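Local structure of putative GH105 family protein (Salmonella enterica subsp. enterica serovar Paratyphi A, 3QWT) at residues A[153-158]-A[168-173]; A[200-205]-A[211-216]; A[239-244]-A[262-267]. The protein probably acts as a glycoside hydrolase on unsaturated uronic-acid-capped oligosaccharides, as other GH105 family members do, though its own activity is not established. All coordinates share one frame; numbering follows the deposited sequence.

Contact 1: A[153-158]-A[168-173]; sequences MQHITL and DDTLMM
M153, present as selenomethionine, meets T170 through CB alone: it lies 4.1 Å from T170 CG2, and from CG onward the extended chain runs away from 168-173. Its carbonyl O accepts a hydrogen bond from a water 2.9 Å away. That water sits 2.5 Å from T170 OG1, short enough that this second link is best read with caution. At H155 the backbone makes an inverse gamma turn, I156 N bonding to Q154 O. CG anti to the backbone N (chi1 -168°) carries the imidazole toward 168-173, and the turn about CB-CG presents ND1 to T170 OG1 for a 2.8 Å hydrogen bond. The bond is nearly straight at 166°, and OG1 lies near the ring plane, at its edge. Beside it, H155 CE1 approaches D169 CB at 3.7 Å from an oblique direction, ring and carboxylate planes 62° apart. The aspartate oxygens are engaged elsewhere, OD1 by W236 NE1 and OD2 by H215 NE2. W167 stacks on the H155 ring, while H155 NE2 hydrogen-bonds a bound glycerol, probably from the crystallisation liquor. A histidine stacked on a tryptophan and bonded to a small polyol is consistent with a sugar-binding pocket in the alpha/alpha toroid.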
HETATM    1  N   MSE A 153      15.596  -2.047  32.168  1.00 32.24           N
HETATM    2  CA  MSE A 153      15.431  -0.774  32.856  1.00 30.40           C
HETATM    3  C   MSE A 153      15.759  -0.920  34.341  1.00 33.51           C
HETATM    4  O   MSE A 153      15.212  -1.785  35.033  1.00 36.30           O
HETATM    5  CB  MSE A 153      14.024  -0.246  32.665  1.00 23.59           C
HETATM    6  CG  MSE A 153      13.791   0.230  31.242  1.00 31.95           C
HETATM    7 SE   MSE A 153      12.156   1.248  31.136  0.74 39.16          SE
HETATM    8  CE  MSE A 153      12.507   2.237  29.491  1.00 25.60           C
ATOM      9  N   GLN A 154      16.680  -0.093  34.822  1.00 29.59           N
ATOM     10  CA  GLN A 154      17.092  -0.187  36.209  1.00 35.61           C
ATOM     11  C   GLN A 154      16.101   0.589  37.062  1.00 39.21           C
ATOM     12  O   GLN A 154      15.773   1.732  36.743  1.00 39.11           O
ATOM     13  CB  GLN A 154      18.506   0.352  36.385  1.00 37.45           C
ATOM     14  CG  GLN A 154      18.999   0.339  37.819  1.00 35.65           C
ATOM     15  CD  GLN A 154      20.465   0.667  37.898  1.00 40.48           C
ATOM     16  OE1 GLN A 154      21.310  -0.033  37.318  1.00 37.84           O
ATOM     17  NE2 GLN A 154      20.784   1.747  38.598  1.00 42.74           N
ATOM     18  N   HIS A 155      15.596  -0.036  38.123  1.00 35.96           N
ATOM     19  CA  HIS A 155      14.622   0.642  38.969  1.00 36.33           C
ATOM     20  C   HIS A 155      15.285   1.738  39.805  1.00 43.93           C
ATOM     21  O   HIS A 155      15.368   1.624  41.032  1.00 41.94           O
ATOM     22  CB  HIS A 155      13.865  -0.343  39.868  1.00 33.68           C
ATOM     23  CG  HIS A 155      12.669   0.259  40.540  1.00 38.08           C
ATOM     24  ND1 HIS A 155      11.441   0.361  39.917  1.00 41.64           N
ATOM     25  CD2 HIS A 155      12.514   0.810  41.766  1.00 33.47           C
ATOM     26  CE1 HIS A 155      10.578   0.933  40.740  1.00 40.24           C
ATOM     27  NE2 HIS A 155      11.205   1.217  41.867  1.00 36.68           N
ATOM     28  N   ILE A 156      15.755   2.797  39.138  1.00 40.81           N
ATOM     29  CA  ILE A 156      16.363   3.919  39.834  1.00 33.76           C
ATOM     30  C   ILE A 156      15.318   4.903  40.358  1.00 37.69           C
ATOM     31  O   ILE A 156      14.374   5.280  39.671  1.00 36.75           O
ATOM     32  CB  ILE A 156      17.416   4.661  38.985  1.00 35.97           C
ATOM     33  CG1 ILE A 156      18.104   5.742  39.827  1.00 31.53           C
ATOM     34  CG2 ILE A 156      16.777   5.298  37.780  1.00 39.07           C
ATOM     35  CD1 ILE A 156      19.180   6.496  39.076  1.00 30.57           C
ATOM     36  N   THR A 157      15.539   5.342  41.583  1.00 32.31           N
ATOM     37  CA  THR A 157      14.531   6.025  42.367  1.00 37.69           C
ATOM     38  C   THR A 157      14.987   7.433  42.790  1.00 42.22           C
ATOM     39  O   THR A 157      16.123   7.821  42.520  1.00 47.52           O
ATOM     40  CB  THR A 157      14.219   5.110  43.559  1.00 42.17           C
ATOM     41  OG1 THR A 157      13.182   4.200  43.172  1.00 51.95           O
ATOM     42  CG2 THR A 157      13.848   5.858  44.811  1.00 42.24           C
ATOM     43  N   LEU A 158      14.102   8.214  43.409  1.00 42.46           N
ATOM     44  CA  LEU A 158      14.505   9.508  43.961  1.00 42.37           C
ATOM     45  C   LEU A 158      15.632   9.299  44.965  1.00 46.40           C
ATOM     46  O   LEU A 158      16.550  10.122  45.069  1.00 47.48           O
ATOM     47  CB  LEU A 158      13.331  10.197  44.668  1.00 38.41           C
ATOM     48  CG  LEU A 158      12.363  11.062  43.857  1.00 44.17           C
ATOM     49  CD1 LEU A 158      11.084  11.300  44.639  1.00 38.57           C
ATOM     50  CD2 LEU A 158      13.001  12.401  43.482  1.00 41.10           C
ATOM     51  N   ASP A 168       9.087  -5.194  39.755  1.00 25.15           N
ATOM     52  CA  ASP A 168       7.720  -5.158  39.225  1.00 27.64           C
ATOM     53  C   ASP A 168       7.264  -3.723  38.890  1.00 26.27           C
ATOM     54  O   ASP A 168       6.745  -3.463  37.817  1.00 33.98           O
ATOM     55  CB  ASP A 168       6.733  -5.712  40.250  1.00 22.41           C
ATOM     56  CG  ASP A 168       7.107  -7.115  40.750  1.00 34.70           C
ATOM     57  OD1 ASP A 168       7.993  -7.772  40.172  1.00 35.50           O
ATOM     58  OD2 ASP A 168       6.495  -7.567  41.730  1.00 40.61           O
ATOM     59  N   ASP A 169       7.440  -2.826  39.858  1.00 25.81           N
ATOM     60  CA  ASP A 169       6.863  -1.495  39.852  1.00 27.22           C
ATOM     61  C   ASP A 169       7.262  -0.719  38.578  1.00 32.84           C
ATOM     62  O   ASP A 169       6.529   0.143  38.094  1.00 40.33           O
ATOM     63  CB  ASP A 169       7.298  -0.726  41.122  1.00 34.67           C
ATOM     64  CG  ASP A 169       7.026  -1.518  42.438  1.00 45.39           C
ATOM     65  OD1 ASP A 169       6.201  -1.072  43.274  1.00 40.44           O
ATOM     66  OD2 ASP A 169       7.641  -2.588  42.642  1.00 41.98           O
ATOM     67  N   THR A 170       8.430  -1.030  38.040  1.00 25.96           N
ATOM     68  CA  THR A 170       8.889  -0.363  36.839  1.00 32.30           C
ATOM     69  C   THR A 170       7.838  -0.489  35.754  1.00 31.12           C
ATOM     70  O   THR A 170       7.671   0.426  34.975  1.00 24.43           O
ATOM     71  CB  THR A 170      10.214  -0.943  36.357  1.00 31.40           C
ATOM     72  OG1 THR A 170      11.188  -0.788  37.391  1.00 34.69           O
ATOM     73  CG2 THR A 170      10.699  -0.242  35.101  1.00 27.89           C
ATOM     74  N   LEU A 171       7.106  -1.602  35.712  1.00 27.73           N
ATOM     75  CA  LEU A 171       6.182  -1.775  34.588  1.00 33.86           C
ATOM     76  C   LEU A 171       5.074  -0.730  34.602  1.00 31.84           C
ATOM     77  O   LEU A 171       4.606  -0.308  33.544  1.00 28.33           O
ATOM     78  CB  LEU A 171       5.628  -3.207  34.486  1.00 32.44           C
ATOM     79  CG  LEU A 171       6.662  -4.227  33.977  1.00 37.42           C
ATOM     80  CD1 LEU A 171       6.281  -5.649  34.347  1.00 41.08           C
ATOM     81  CD2 LEU A 171       6.881  -4.107  32.465  1.00 33.99           C
HETATM   82  N   MSE A 172       4.681  -0.299  35.799  1.00 25.32           N
HETATM   83  CA  MSE A 172       3.607   0.669  35.945  1.00 29.02           C
HETATM   84  C   MSE A 172       4.095   2.120  35.821  1.00 40.33           C
HETATM   85  O   MSE A 172       3.450   2.948  35.162  1.00 42.41           O
HETATM   86  CB  MSE A 172       2.890   0.473  37.290  1.00 33.79           C
HETATM   87  CG  MSE A 172       1.799   1.494  37.602  1.00 29.06           C
HETATM   88 SE   MSE A 172       0.190   1.243  36.519  0.77 52.11          SE
HETATM   89  CE  MSE A 172       0.201   2.963  35.596  1.00 42.37           C
HETATM   90  N   MSE A 173       5.225   2.419  36.456  1.00 35.89           N
HETATM   91  CA  MSE A 173       5.698   3.798  36.595  1.00 32.55           C
HETATM   92  C   MSE A 173       6.456   4.371  35.386  1.00 34.14           C
HETATM   93  O   MSE A 173       6.538   5.588  35.246  1.00 32.44           O
HETATM   94  CB  MSE A 173       6.588   3.933  37.820  1.00 31.02           C
HETATM   95  CG  MSE A 173       6.034   3.279  39.074  1.00 31.39           C
HETATM   96 SE   MSE A 173       4.147   3.636  39.386  0.67 42.83          SE
HETATM   97  CE  MSE A 173       3.874   2.219  40.719  1.00 45.84           C
TER
HETATM   98  O   HOH W   1      12.810  -2.464  36.484  1.00 28.67           O

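Contact 2: A[200-205]-A[211-216]; sequences LHVQNL and GLWFHG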
ATOM      1  N   LEU A 200      11.631  -8.860  29.147  1.00 35.29           N
ATOM      2  CA  LEU A 200      12.781  -9.038  30.027  1.00 31.12           C
ATOM      3  C   LEU A 200      12.319  -9.097  31.470  1.00 26.68           C
ATOM      4  O   LEU A 200      12.849  -9.890  32.261  1.00 29.66           O
ATOM      5  CB  LEU A 200      13.820  -7.919  29.860  1.00 29.62           C
ATOM      6  CG  LEU A 200      15.161  -8.254  30.520  1.00 30.75           C
ATOM      7  CD1 LEU A 200      15.756  -9.505  29.881  1.00 29.13           C
ATOM      8  CD2 LEU A 200      16.149  -7.101  30.422  1.00 29.29           C
ATOM      9  N   HIS A 201      11.348  -8.250  31.822  1.00 21.03           N
ATOM     10  CA  HIS A 201      10.819  -8.257  33.175  1.00 29.20           C
ATOM     11  C   HIS A 201      10.203  -9.633  33.478  1.00 36.73           C
ATOM     12  O   HIS A 201      10.508 -10.226  34.511  1.00 32.94           O
ATOM     13  CB  HIS A 201       9.823  -7.128  33.423  1.00 25.65           C
ATOM     14  CG  HIS A 201      10.474  -5.816  33.756  1.00 33.45           C
ATOM     15  ND1 HIS A 201      11.127  -5.050  32.815  1.00 34.71           N
ATOM     16  CD2 HIS A 201      10.606  -5.163  34.934  1.00 39.67           C
ATOM     17  CE1 HIS A 201      11.620  -3.970  33.398  1.00 40.57           C
ATOM     18  NE2 HIS A 201      11.328  -4.017  34.685  1.00 36.10           N
ATOM     19  N   VAL A 202       9.364 -10.132  32.567  1.00 27.94           N
ATOM     20  CA  VAL A 202       8.786 -11.457  32.707  1.00 30.39           C
ATOM     21  C   VAL A 202       9.893 -12.476  32.944  1.00 34.28           C
ATOM     22  O   VAL A 202       9.853 -13.208  33.927  1.00 28.56           O
ATOM     23  CB  VAL A 202       7.929 -11.862  31.485  1.00 25.01           C
ATOM     24  CG1 VAL A 202       7.552 -13.356  31.540  1.00 23.74           C
ATOM     25  CG2 VAL A 202       6.675 -11.023  31.431  1.00 30.56           C
ATOM     26  N   GLN A 203      10.890 -12.503  32.063  1.00 34.00           N
ATOM     27  CA  GLN A 203      12.027 -13.414  32.217  1.00 33.06           C
ATOM     28  C   GLN A 203      12.589 -13.438  33.648  1.00 38.25           C
ATOM     29  O   GLN A 203      12.892 -14.498  34.187  1.00 38.75           O
ATOM     30  CB  GLN A 203      13.138 -13.039  31.234  1.00 31.05           C
ATOM     31  CG  GLN A 203      14.403 -13.895  31.342  1.00 32.92           C
ATOM     32  CD  GLN A 203      15.378 -13.623  30.191  1.00 37.13           C
ATOM     33  OE1 GLN A 203      15.003 -13.692  29.011  1.00 37.38           O
ATOM     34  NE2 GLN A 203      16.629 -13.301  30.530  1.00 30.31           N
ATOM     35  N   ASN A 204      12.710 -12.266  34.262  1.00 35.78           N
ATOM     36  CA  ASN A 204      13.448 -12.125  35.512  1.00 37.44           C
ATOM     37  C   ASN A 204      12.592 -12.153  36.771  1.00 34.69           C
ATOM     38  O   ASN A 204      13.095 -12.445  37.857  1.00 34.86           O
ATOM     39  CB  ASN A 204      14.290 -10.834  35.507  1.00 40.39           C
ATOM     40  CG  ASN A 204      15.515 -10.927  34.606  1.00 45.72           C
ATOM     41  OD1 ASN A 204      16.013 -12.016  34.306  1.00 39.28           O
ATOM     42  ND2 ASN A 204      16.016  -9.769  34.180  1.00 49.73           N
ATOM     43  N   LEU A 205      11.306 -11.851  36.637  1.00 33.91           N
ATOM     44  CA  LEU A 205      10.475 -11.641  37.820  1.00 36.08           C
ATOM     45  C   LEU A 205       9.340 -12.653  37.977  1.00 37.46           C
ATOM     46  O   LEU A 205       8.946 -12.965  39.095  1.00 43.13           O
ATOM     47  CB  LEU A 205       9.938 -10.215  37.849  1.00 27.38           C
ATOM     48  CG  LEU A 205      11.040  -9.161  37.999  1.00 36.80           C
ATOM     49  CD1 LEU A 205      10.568  -7.779  37.532  1.00 36.46           C
ATOM     50  CD2 LEU A 205      11.571  -9.094  39.444  1.00 35.98           C
ATOM     51  N   GLY A 211       2.953 -18.914  39.037  1.00 41.51           N
ATOM     52  CA  GLY A 211       2.189 -18.016  38.194  1.00 40.34           C
ATOM     53  C   GLY A 211       2.206 -16.601  38.739  1.00 39.85           C
ATOM     54  O   GLY A 211       1.924 -15.633  38.023  1.00 36.70           O
ATOM     55  N   LEU A 212       2.546 -16.473  40.015  1.00 34.41           N
ATOM     56  CA  LEU A 212       2.687 -15.154  40.615  1.00 37.53           C
ATOM     57  C   LEU A 212       4.093 -14.612  40.321  1.00 40.25           C
ATOM     58  O   LEU A 212       4.918 -15.315  39.732  1.00 41.88           O
ATOM     59  CB  LEU A 212       2.411 -15.219  42.125  1.00 33.63           C
ATOM     60  CG  LEU A 212       1.012 -15.750  42.459  1.00 38.92           C
ATOM     61  CD1 LEU A 212       0.853 -16.115  43.954  1.00 41.98           C
ATOM     62  CD2 LEU A 212      -0.075 -14.769  42.007  1.00 29.51           C
ATOM     63  N   TRP A 213       4.370 -13.381  40.746  1.00 35.77           N
ATOM     64  CA  TRP A 213       5.651 -12.736  40.458  1.00 40.76           C
ATOM     65  C   TRP A 213       6.491 -12.425  41.698  1.00 41.97           C
ATOM     66  O   TRP A 213       5.961 -12.156  42.775  1.00 37.74           O
ATOM     67  CB  TRP A 213       5.414 -11.419  39.724  1.00 37.42           C
ATOM     68  CG  TRP A 213       5.086 -11.561  38.276  1.00 31.45           C
ATOM     69  CD1 TRP A 213       4.186 -12.410  37.715  1.00 33.51           C
ATOM     70  CD2 TRP A 213       5.631 -10.783  37.205  1.00 28.95           C
ATOM     71  NE1 TRP A 213       4.151 -12.227  36.345  1.00 33.73           N
ATOM     72  CE2 TRP A 213       5.026 -11.231  36.012  1.00 27.69           C
ATOM     73  CE3 TRP A 213       6.585  -9.761  37.139  1.00 31.66           C
ATOM     74  CZ2 TRP A 213       5.342 -10.685  34.763  1.00 34.89           C
ATOM     75  CZ3 TRP A 213       6.898  -9.215  35.905  1.00 31.13           C
ATOM     76  CH2 TRP A 213       6.280  -9.686  34.725  1.00 33.21           C
ATOM     77  N   PHE A 214       7.809 -12.427  41.528  1.00 34.30           N
ATOM     78  CA  PHE A 214       8.692 -11.950  42.572  1.00 32.84           C
ATOM     79  C   PHE A 214       8.814 -10.431  42.525  1.00 37.68           C
ATOM     80  O   PHE A 214       8.771  -9.823  41.450  1.00 26.30           O
ATOM     81  CB  PHE A 214      10.062 -12.604  42.438  1.00 41.79           C
ATOM     82  CG  PHE A 214      10.031 -14.089  42.653  1.00 43.79           C
ATOM     83  CD1 PHE A 214       9.644 -14.608  43.873  1.00 41.24           C
ATOM     84  CD2 PHE A 214      10.360 -14.961  41.631  1.00 40.93           C
ATOM     85  CE1 PHE A 214       9.601 -15.994  44.073  1.00 43.18           C
ATOM     86  CE2 PHE A 214      10.316 -16.340  41.830  1.00 45.05           C
ATOM     87  CZ  PHE A 214       9.935 -16.850  43.051  1.00 41.99           C
ATOM     88  N   HIS A 215       8.987  -9.815  43.681  1.00 34.88           N
ATOM     89  CA  HIS A 215       9.075  -8.360  43.713  1.00 43.44           C
ATOM     90  C   HIS A 215      10.258  -7.829  42.897  1.00 40.82           C
ATOM     91  O   HIS A 215      10.080  -6.974  42.025  1.00 37.19           O
ATOM     92  CB  HIS A 215       9.130  -7.818  45.148  1.00 40.00           C
ATOM     93  CG  HIS A 215       9.115  -6.325  45.216  1.00 46.15           C
ATOM     94  ND1 HIS A 215       9.564  -5.621  46.313  1.00 46.52           N
ATOM     95  CD2 HIS A 215       8.704  -5.401  44.313  1.00 47.26           C
ATOM     96  CE1 HIS A 215       9.431  -4.325  46.081  1.00 49.39           C
ATOM     97  NE2 HIS A 215       8.911  -4.166  44.878  1.00 49.83           N
ATOM     98  N   GLY A 216      11.456  -8.341  43.173  1.00 36.82           N
ATOM     99  CA  GLY A 216      12.653  -7.827  42.534  1.00 37.75           C
ATOM    100  C   GLY A 216      13.638  -8.853  41.994  1.00 41.38           C
ATOM    101  O   GLY A 216      13.585 -10.047  42.328  1.00 36.76           O
TER
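W213 lays the benzene part of its indole against the last turn of helix 188-205, overlapping V202 and L205. V202 CG2 reaches W213 CH2 at 3.6 Å, the two side chains slanting across one another, while L205 CB comes within 3.5 Å of W213 CE3. Over one face of the indole, offset toward the rim, lies the carbonyl carbon of L205, so the ring is packed on main chain as well as on side chains. The oxygen of that carbonyl, at the helix's last residue, accepts from F214 N at 2.7 Å. The hydrogen bond is nearly straight (167°), and the donor is tilted 24° out of the carbonyl plane. The same oxygen is brushed by F214 CD2, 3.5 Å away. The L205 side chain reaches the returning chain with CD2, 3.3 Å from G216 C. H215, just before G216, starts away from the helix at CB, and its ND1 hydrogen-bonds Y354 OH. W213 N donates to N234 OD1, and V263 of helix 255-272 also packs on the indole. The whole is a helix C-terminus closed over by its own following loop, leading into strand 216-218 at one end of the alpha/alpha toroid.

Contact 3: A[239-244]-A[262-267]; sequences IVIPDF and QVLNAQ
I241 sends both of its branches into helix 255-272. CD1 comes up to V263 CG1 at 3.8 Å, the two side chains roughly perpendicular, and also lies close to the backbone N of L264. I241 CG2 meets L264 CB at 3.9 Å, the isoleucine and leucine lying alongside and pointing opposite ways. With CG1 anti to the carbonyl carbon (chi1 -67°) and CG2 anti to the backbone N, the two branches are aimed at V263 and L264, neighbouring residues of the partner. P242 adds a looser touch, CG to L264 CD2 at 4.2 Å. No hydrogen bond joins the segments, and the axes stay 10.1 Å apart at closest approach. Their directions differ by 148°, roughly antiparallel, as expected for consecutive helices joined as a hairpin, the unit from which the alpha/alpha toroid of this clan is built. Proline brings a backbone change too: its N has no bond to the turn before, the helix kinks there, and the next bond, D243 N to I239 O, is weak. Further out, F198 of helix 188-205 packs on I241, V202 packs on V263, and A307 and Y312 touch L264. Polar ties come from buried Q267: OE1 bonds T238 OG1 and NE2 bonds N234 O, both in the first half of helix 231-248.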
ATOM      1  N   ILE A 239      -2.680  -4.926  36.470  1.00 38.17           N
ATOM      2  CA  ILE A 239      -3.143  -3.643  35.949  1.00 36.63           C
ATOM      3  C   ILE A 239      -2.549  -3.353  34.578  1.00 37.55           C
ATOM      4  O   ILE A 239      -3.269  -2.981  33.650  1.00 36.00           O
ATOM      5  CB  ILE A 239      -2.737  -2.500  36.876  1.00 33.82           C
ATOM      6  CG1 ILE A 239      -3.592  -2.525  38.152  1.00 31.78           C
ATOM      7  CG2 ILE A 239      -2.856  -1.179  36.137  1.00 30.62           C
ATOM      8  CD1 ILE A 239      -3.126  -1.581  39.255  1.00 31.55           C
ATOM      9  N   VAL A 240      -1.233  -3.542  34.459  1.00 30.35           N
ATOM     10  CA  VAL A 240      -0.496  -3.096  33.286  1.00 31.44           C
ATOM     11  C   VAL A 240      -0.721  -3.976  32.059  1.00 35.47           C
ATOM     12  O   VAL A 240      -0.930  -3.481  30.949  1.00 29.47           O
ATOM     13  CB  VAL A 240       1.011  -3.022  33.570  1.00 33.20           C
ATOM     14  CG1 VAL A 240       1.771  -2.873  32.289  1.00 35.98           C
ATOM     15  CG2 VAL A 240       1.320  -1.864  34.468  1.00 30.75           C
ATOM     16  N   ILE A 241      -0.673  -5.283  32.243  1.00 34.29           N
ATOM     17  CA  ILE A 241      -0.820  -6.158  31.091  1.00 35.63           C
ATOM     18  C   ILE A 241      -2.092  -5.835  30.286  1.00 35.66           C
ATOM     19  O   ILE A 241      -2.052  -5.749  29.056  1.00 37.84           O
ATOM     20  CB  ILE A 241      -0.764  -7.639  31.485  1.00 29.71           C
ATOM     21  CG1 ILE A 241       0.647  -7.974  31.981  1.00 35.09           C
ATOM     22  CG2 ILE A 241      -1.135  -8.528  30.293  1.00 25.67           C
ATOM     23  CD1 ILE A 241       0.816  -9.393  32.490  1.00 35.24           C
ATOM     24  N   PRO A 242      -3.219  -5.649  30.975  1.00 29.49           N
ATOM     25  CA  PRO A 242      -4.439  -5.389  30.218  1.00 30.25           C
ATOM     26  C   PRO A 242      -4.385  -4.020  29.573  1.00 29.34           C
ATOM     27  O   PRO A 242      -4.825  -3.868  28.432  1.00 23.04           O
ATOM     28  CB  PRO A 242      -5.531  -5.432  31.295  1.00 29.30           C
ATOM     29  CG  PRO A 242      -4.965  -6.309  32.343  1.00 29.98           C
ATOM     30  CD  PRO A 242      -3.505  -5.964  32.382  1.00 32.96           C
ATOM     31  N   ASP A 243      -3.837  -3.036  30.280  1.00 27.75           N
ATOM     32  CA  ASP A 243      -3.755  -1.700  29.698  1.00 31.47           C
ATOM     33  C   ASP A 243      -2.765  -1.656  28.548  1.00 31.75           C
ATOM     34  O   ASP A 243      -3.004  -1.009  27.530  1.00 28.31           O
ATOM     35  CB  ASP A 243      -3.430  -0.657  30.767  1.00 36.63           C
ATOM     36  CG  ASP A 243      -4.638  -0.334  31.640  1.00 36.80           C
ATOM     37  OD1 ASP A 243      -5.662  -1.049  31.558  1.00 36.69           O
ATOM     38  OD2 ASP A 243      -4.561   0.632  32.403  1.00 37.06           O
ATOM     39  N   PHE A 244      -1.663  -2.375  28.710  1.00 30.50           N
ATOM     40  CA  PHE A 244      -0.651  -2.457  27.675  1.00 33.96           C
ATOM     41  C   PHE A 244      -1.236  -3.158  26.436  1.00 34.41           C
ATOM     42  O   PHE A 244      -1.086  -2.682  25.305  1.00 30.68           O
ATOM     43  CB  PHE A 244       0.575  -3.185  28.226  1.00 36.13           C
ATOM     44  CG  PHE A 244       1.760  -3.170  27.311  1.00 32.38           C
ATOM     45  CD1 PHE A 244       2.227  -1.992  26.783  1.00 33.72           C
ATOM     46  CD2 PHE A 244       2.408  -4.346  26.985  1.00 27.57           C
ATOM     47  CE1 PHE A 244       3.309  -1.985  25.947  1.00 33.05           C
ATOM     48  CE2 PHE A 244       3.484  -4.346  26.156  1.00 29.29           C
ATOM     49  CZ  PHE A 244       3.941  -3.158  25.632  1.00 31.24           C
ATOM     50  N   GLN A 262      -1.058 -15.052  28.184  1.00 33.05           N
ATOM     51  CA  GLN A 262      -0.632 -16.229  28.932  1.00 22.40           C
ATOM     52  C   GLN A 262      -0.059 -15.885  30.297  1.00 29.91           C
ATOM     53  O   GLN A 262      -0.398 -16.523  31.298  1.00 32.93           O
ATOM     54  CB  GLN A 262       0.404 -17.028  28.142  1.00 24.91           C
ATOM     55  CG  GLN A 262       0.901 -18.274  28.879  1.00 26.92           C
ATOM     56  CD  GLN A 262       2.123 -18.006  29.768  1.00 34.13           C
ATOM     57  OE1 GLN A 262       2.404 -18.766  30.689  1.00 37.99           O
ATOM     58  NE2 GLN A 262       2.861 -16.944  29.475  1.00 27.94           N
ATOM     59  N   VAL A 263       0.808 -14.879  30.341  1.00 34.84           N
ATOM     60  CA  VAL A 263       1.380 -14.417  31.606  1.00 30.00           C
ATOM     61  C   VAL A 263       0.291 -13.913  32.550  1.00 31.52           C
ATOM     62  O   VAL A 263       0.281 -14.232  33.752  1.00 26.99           O
ATOM     63  CB  VAL A 263       2.395 -13.299  31.370  1.00 27.94           C
ATOM     64  CG1 VAL A 263       2.785 -12.610  32.716  1.00 18.69           C
ATOM     65  CG2 VAL A 263       3.600 -13.855  30.607  1.00 22.71           C
ATOM     66  N   LEU A 264      -0.635 -13.135  31.995  1.00 29.30           N
ATOM     67  CA  LEU A 264      -1.757 -12.632  32.767  1.00 29.72           C
ATOM     68  C   LEU A 264      -2.571 -13.800  33.334  1.00 34.08           C
ATOM     69  O   LEU A 264      -2.909 -13.827  34.522  1.00 36.61           O
ATOM     70  CB  LEU A 264      -2.648 -11.735  31.912  1.00 27.50           C
ATOM     71  CG  LEU A 264      -3.847 -11.153  32.679  1.00 32.28           C
ATOM     72  CD1 LEU A 264      -3.368 -10.219  33.769  1.00 36.88           C
ATOM     73  CD2 LEU A 264      -4.789 -10.424  31.738  1.00 36.93           C
ATOM     74  N   ASN A 265      -2.878 -14.764  32.478  1.00 32.83           N
ATOM     75  CA  ASN A 265      -3.664 -15.921  32.898  1.00 38.87           C
ATOM     76  C   ASN A 265      -3.026 -16.711  34.030  1.00 33.52           C
ATOM     77  O   ASN A 265      -3.665 -16.988  35.040  1.00 43.47           O
ATOM     78  CB  ASN A 265      -3.947 -16.838  31.710  1.00 43.60           C
ATOM     79  CG  ASN A 265      -5.351 -16.683  31.195  1.00 43.61           C
ATOM     80  OD1 ASN A 265      -6.255 -17.401  31.614  1.00 35.71           O
ATOM     81  ND2 ASN A 265      -5.551 -15.722  30.295  1.00 45.55           N
ATOM     82  N   ALA A 266      -1.763 -17.071  33.856  1.00 34.22           N
ATOM     83  CA  ALA A 266      -1.045 -17.795  34.880  1.00 37.77           C
ATOM     84  C   ALA A 266      -1.154 -17.038  36.205  1.00 41.69           C
ATOM     85  O   ALA A 266      -1.314 -17.649  37.258  1.00 39.30           O
ATOM     86  CB  ALA A 266       0.403 -17.980  34.480  1.00 31.83           C
ATOM     87  N   GLN A 267      -1.081 -15.709  36.152  1.00 38.03           N
ATOM     88  CA  GLN A 267      -1.202 -14.930  37.384  1.00 38.63           C
ATOM     89  C   GLN A 267      -2.616 -14.973  37.949  1.00 39.20           C
ATOM     90  O   GLN A 267      -2.808 -15.231  39.123  1.00 37.48           O
ATOM     91  CB  GLN A 267      -0.774 -13.469  37.218  1.00 33.68           C
ATOM     92  CG  GLN A 267      -0.679 -12.754  38.579  1.00 32.72           C
ATOM     93  CD  GLN A 267      -0.579 -11.246  38.467  1.00 41.05           C
ATOM     94  OE1 GLN A 267      -1.418 -10.599  37.834  1.00 44.80           O
ATOM     95  NE2 GLN A 267       0.446 -10.676  39.091  1.00 37.01           N
TER

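All three contacts are buried, but their chemistry changes with their place in the toroid. Contact 1 is mainly polar and lies beside the glycerol site; contact 3 is wholly apolar, helix against helix; contact 2 mixes an indole packed on a helix end with one main-chain bond. Contacts 1 and 2 join directly, D168 N to H215 O at 3.1 Å, a probable hydrogen bond, so the loop that closes helix 188-205 also ties down the residues leading into helix 170-184. Contact 2 meets contact 3 through G211 O and Q267 CB, 3.6 Å apart, and M172 of contact 1 packs on V240. Contacts 2 and 3 border the same neighbouring subunit, contact 1 a different one.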